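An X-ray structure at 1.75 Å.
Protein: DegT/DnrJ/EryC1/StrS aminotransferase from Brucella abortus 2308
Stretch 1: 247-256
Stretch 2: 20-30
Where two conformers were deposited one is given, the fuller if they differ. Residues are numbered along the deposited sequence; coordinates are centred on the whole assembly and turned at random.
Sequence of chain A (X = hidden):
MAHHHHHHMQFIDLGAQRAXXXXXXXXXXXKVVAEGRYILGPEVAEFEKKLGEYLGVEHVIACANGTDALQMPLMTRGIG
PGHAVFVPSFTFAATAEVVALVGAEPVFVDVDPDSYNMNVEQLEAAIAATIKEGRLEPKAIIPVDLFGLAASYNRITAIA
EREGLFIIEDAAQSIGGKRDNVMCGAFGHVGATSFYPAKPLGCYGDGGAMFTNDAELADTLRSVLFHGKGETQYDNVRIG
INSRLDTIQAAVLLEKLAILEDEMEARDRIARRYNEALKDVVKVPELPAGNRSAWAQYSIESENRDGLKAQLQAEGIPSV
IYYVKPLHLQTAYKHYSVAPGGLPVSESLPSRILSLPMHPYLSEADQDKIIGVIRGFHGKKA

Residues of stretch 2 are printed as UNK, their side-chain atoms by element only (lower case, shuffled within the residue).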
# COMPACT_ATOMS: atom_id res chain seq x y z
N THR A 247 -5.33 7.49 -9.12
CA THR A 247 -6.08 8.56 -9.77
C THR A 247 -7.57 8.25 -9.73
O THR A 247 -8.40 9.10 -9.45
CB THR A 247 -5.67 8.69 -11.24
OG1 THR A 247 -4.25 8.83 -11.33
CG2 THR A 247 -6.32 9.93 -11.86
N ILE A 248 -7.91 6.99 -10.00
CA ILE A 248 -9.32 6.59 -10.01
C ILE A 248 -9.96 6.79 -8.64
O ILE A 248 -11.12 7.21 -8.55
CB ILE A 248 -9.46 5.16 -10.55
CG1 ILE A 248 -10.87 4.90 -11.03
CG2 ILE A 248 -8.99 4.11 -9.55
CD1 ILE A 248 -11.04 3.60 -11.76
N GLN A 249 -9.21 6.57 -7.56
CA GLN A 249 -9.77 6.80 -6.23
C GLN A 249 -9.81 8.28 -5.88
O GLN A 249 -10.76 8.76 -5.20
CB GLN A 249 -8.98 6.00 -5.17
CG GLN A 249 -9.07 4.51 -5.33
CD GLN A 249 -10.47 3.98 -5.41
OE1 GLN A 249 -11.41 4.54 -4.82
NE2 GLN A 249 -10.61 2.83 -6.06
N ALA A 250 -8.82 9.05 -6.32
CA ALA A 250 -8.90 10.53 -6.13
C ALA A 250 -10.16 11.13 -6.81
O ALA A 250 -10.80 12.05 -6.27
CB ALA A 250 -7.66 11.22 -6.61
N ALA A 251 -10.53 10.56 -7.95
CA ALA A 251 -11.69 11.04 -8.72
C ALA A 251 -12.97 10.76 -7.94
O ALA A 251 -13.85 11.64 -7.82
CB ALA A 251 -11.71 10.36 -10.05
N VAL A 252 -13.06 9.56 -7.36
CA VAL A 252 -14.15 9.26 -6.42
C VAL A 252 -14.21 10.26 -5.25
O VAL A 252 -15.27 10.84 -4.92
CB VAL A 252 -14.05 7.79 -5.94
CG1 VAL A 252 -15.01 7.53 -4.78
CG2 VAL A 252 -14.38 6.86 -7.09
N LEU A 253 -13.05 10.46 -4.63
CA LEU A 253 -12.94 11.32 -3.44
C LEU A 253 -13.32 12.79 -3.69
O LEU A 253 -13.91 13.45 -2.82
CB LEU A 253 -11.53 11.19 -2.84
CG LEU A 253 -11.34 9.88 -2.07
CD1 LEU A 253 -9.89 9.52 -1.90
CD2 LEU A 253 -12.01 9.89 -0.72
N LEU A 254 -13.03 13.26 -4.89
CA LEU A 254 -13.44 14.62 -5.26
C LEU A 254 -14.95 14.75 -5.15
O LEU A 254 -15.45 15.73 -4.64
CB LEU A 254 -12.94 14.98 -6.63
CG LEU A 254 -11.44 15.34 -6.70
CD1 LEU A 254 -10.95 15.32 -8.14
CD2 LEU A 254 -11.19 16.70 -6.08
N GLU A 255 -15.68 13.75 -5.62
CA GLU A 255 -17.14 13.79 -5.51
C GLU A 255 -17.63 13.57 -4.07
O GLU A 255 -18.55 14.27 -3.63
CB GLU A 255 -17.75 12.78 -6.44
CG GLU A 255 -17.43 12.96 -7.91
CD GLU A 255 -17.88 14.30 -8.50
OE1 GLU A 255 -18.81 14.97 -7.97
OE2 GLU A 255 -17.28 14.71 -9.50
N LYS A 256 -16.97 12.69 -3.31
CA LYS A 256 -17.31 12.53 -1.89
C LYS A 256 -17.10 13.85 -1.11
O LYS A 256 -17.92 14.26 -0.29
CB LYS A 256 -16.50 11.41 -1.25
CG LYS A 256 -16.56 10.04 -1.88
CD LYS A 256 -17.99 9.50 -1.94
CE LYS A 256 -18.02 7.98 -1.91
NZ LYS A 256 -17.66 7.45 -0.58
N UNK A 20 -27.01 9.27 -4.28
CA UNK A 20 -27.10 10.73 -4.25
C UNK A 20 -26.27 11.39 -5.36
O UNK A 20 -26.64 12.44 -5.96
c UNK A 20 -26.05 13.05 -1.38
c UNK A 20 -26.71 12.69 -2.68
c UNK A 20 -25.86 14.98 0.13
n UNK A 20 -26.06 14.48 -1.09
n UNK A 20 -25.68 14.16 1.13
c UNK A 20 -26.64 11.19 -2.88
n UNK A 20 -25.97 16.28 0.33
N UNK A 21 -25.14 10.78 -5.67
CA UNK A 21 -24.19 11.35 -6.60
C UNK A 21 -23.79 10.30 -7.64
O UNK A 21 -22.68 10.30 -8.16
c UNK A 21 -20.93 11.29 -4.44
c UNK A 21 -22.35 10.95 -4.86
c UNK A 21 -23.24 13.22 -5.14
c UNK A 21 -22.94 11.93 -5.88
N UNK A 22 -24.74 9.44 -7.99
CA UNK A 22 -24.49 8.30 -8.85
C UNK A 22 -23.84 8.64 -10.19
O UNK A 22 -22.81 8.07 -10.60
c UNK A 22 -25.73 6.37 -9.99
o UNK A 22 -27.05 4.84 -11.22
c UNK A 22 -25.83 7.54 -9.03
o UNK A 22 -28.00 5.75 -9.49
c UNK A 22 -27.02 5.60 -10.24
N UNK A 23 -24.48 9.54 -10.92
CA UNK A 23 -23.98 9.89 -12.23
C UNK A 23 -22.68 10.70 -12.20
O UNK A 23 -21.86 10.53 -13.08
c UNK A 23 -26.22 9.75 -13.31
n UNK A 23 -27.29 9.85 -12.51
c UNK A 23 -25.06 10.64 -13.01
o UNK A 23 -26.18 8.99 -14.29
N UNK A 24 -22.50 11.52 -11.16
CA UNK A 24 -21.24 12.24 -10.98
C UNK A 24 -20.09 11.25 -10.71
O UNK A 24 -19.00 11.37 -11.28
c UNK A 24 -20.74 17.14 -10.47
c UNK A 24 -22.34 14.42 -10.08
n UNK A 24 -19.56 17.66 -10.74
n UNK A 24 -21.79 17.58 -11.16
c UNK A 24 -22.08 15.55 -9.10
c UNK A 24 -21.34 13.25 -9.85
n UNK A 24 -20.85 16.25 -9.48
N UNK A 25 -20.36 10.24 -9.91
CA UNK A 25 -19.32 9.23 -9.65
C UNK A 25 -19.00 8.48 -10.95
O UNK A 25 -17.81 8.27 -11.26
c UNK A 25 -19.70 8.87 -7.16
c UNK A 25 -20.51 8.06 -6.16
c UNK A 25 -19.75 8.26 -8.56
c UNK A 25 -18.25 8.97 -6.70
N UNK A 26 -20.04 8.08 -11.70
CA UNK A 26 -19.79 7.38 -12.97
C UNK A 26 -18.92 8.19 -13.92
O UNK A 26 -17.99 7.66 -14.53
c UNK A 26 -21.78 5.85 -12.89
o UNK A 26 -21.19 5.16 -12.06
c UNK A 26 -21.06 6.92 -13.66
n UNK A 26 -23.05 5.73 -13.13
N UNK A 27 -19.24 9.48 -14.05
CA UNK A 27 -18.48 10.35 -14.96
C UNK A 27 -17.04 10.52 -14.50
O UNK A 27 -16.12 10.53 -15.34
c UNK A 27 -19.13 11.70 -15.10
N UNK A 28 -16.85 10.65 -13.20
CA UNK A 28 -15.48 10.89 -12.64
C UNK A 28 -14.62 9.66 -12.92
O UNK A 28 -13.48 9.79 -13.34
c UNK A 28 -15.56 11.20 -11.15
N UNK A 29 -15.21 8.48 -12.73
CA UNK A 29 -14.53 7.22 -12.95
C UNK A 29 -14.27 7.04 -14.44
O UNK A 29 -13.17 6.70 -14.85
c UNK A 29 -14.79 4.73 -12.81
c UNK A 29 -16.29 5.16 -10.16
c UNK A 29 -15.29 6.09 -10.81
c UNK A 29 -15.35 6.04 -12.35
N UNK A 30 -15.28 7.30 -15.28
CA UNK A 30 -15.11 7.14 -16.72
C UNK A 30 -14.04 8.05 -17.28
O UNK A 30 -13.31 7.66 -18.20
o UNK A 30 -17.30 6.30 -17.04
c UNK A 30 -16.44 7.35 -17.42
O HOH W 1 -18.17 13.95 -12.05
O HOH W 2 -17.21 17.38 -9.18

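Position 20 has seven side-chain atoms: three carbons, a nitrogen, then a carbon carrying two more nitrogens. That is a guanidinium on a straight chain. It does not touch stretch 1. The residue is Arg20, and its terminal nitrogens are hydrogen-bonded elsewhere in the structure.

Position 21 has four carbons, forked at the first, with one arm two carbons long. The end of the long arm lies against Glu255 and Lys256. This is Ile21. Its CA-to-CB bond points toward stretch 1. Its CD1 lies 4.0 Å from Glu255 CB and 4.3 Å from Lys256 CD. Ile21 holds the N-cap position, and its O accepts the backbone bond from N of position 25.

Position 22 has three carbons, the third carrying two oxygens. The carboxylate chain is extended and out of reach of stretch 1. This is Glu22, where the helix begins.

Position 23 has two carbons, the second carrying one oxygen and one nitrogen. This short amide is Asn23. It is exposed and makes no contact across the pair.

Position 24 again shows three carbons, a nitrogen and a carbon with two nitrogens. Here the chain reaches the carboxylate of Glu255. The residue is Arg24. Its NE donates a hydrogen bond to Glu255 OE1 at 2.8 Å, as part of a salt bridge. OE1 sits at the edge of the guanidinium, near its plane, so the N-H can point at it.

Position 25 has four carbons, forked at the second. One branch tip touches Val252 and Glu255. That branching identifies Leu25. Its CA-to-CB bond points sideways, but the end of the chain comes nearer. CD2 of Leu25 lies 4.0 Å from Val252 CG1 and 3.9 Å from Glu255 CB.

Position 26 has two carbons, the second with one oxygen and one nitrogen. It is Asn26, out of reach of stretch 1.

Position 27 has one carbon. It is Ala27, exposed and without contact.

Position 28 also has one carbon, which points toward stretch 1 and meets Ala251 and the CG of Glu255. This is Ala28. Its CB lies 4.1 Å from Ala251 CB, and the two CA atoms are 5.5 Å apart. Two such small side chains leave room for this close backbone approach.

Position 29 has four carbons, forked at the first, with one two-carbon arm. These carbons pack on Val252 and Ile248. This is Ile29. Its CG1 is 3.9 Å from Val252 CG2, and its CG2 is 4.1 Å from Ile248 CD1.

Position 30 has one carbon and one oxygen. It is Ser30, pointing away. Two conformers were deposited.

The contact joins two helices running nearly antiparallel, at 153°, with axes 8.6 Å apart at closest approach. Ile248, Ala251 and Val252 pack against Leu25, Ala28 and Ile29 in an apolar seam. Glu255 extends that seam with its CB and CG, then turns its carboxylate to Arg24. Two waters also link Glu255 to Arg24, one through the backbone O and one through the guanidinium. Water 1 donates to Arg24 O and Glu255 OE2, both at 2.8 Å. Water 2 accepts from Arg24 NH2 at 2.8 Å and donates to Glu255 OE2 at 2.7 Å. Apolar packing is thus joined to a hydrated ion pair at the partly exposed Glu255.

Stretch 2 (20-30) RIENRLNAAIS
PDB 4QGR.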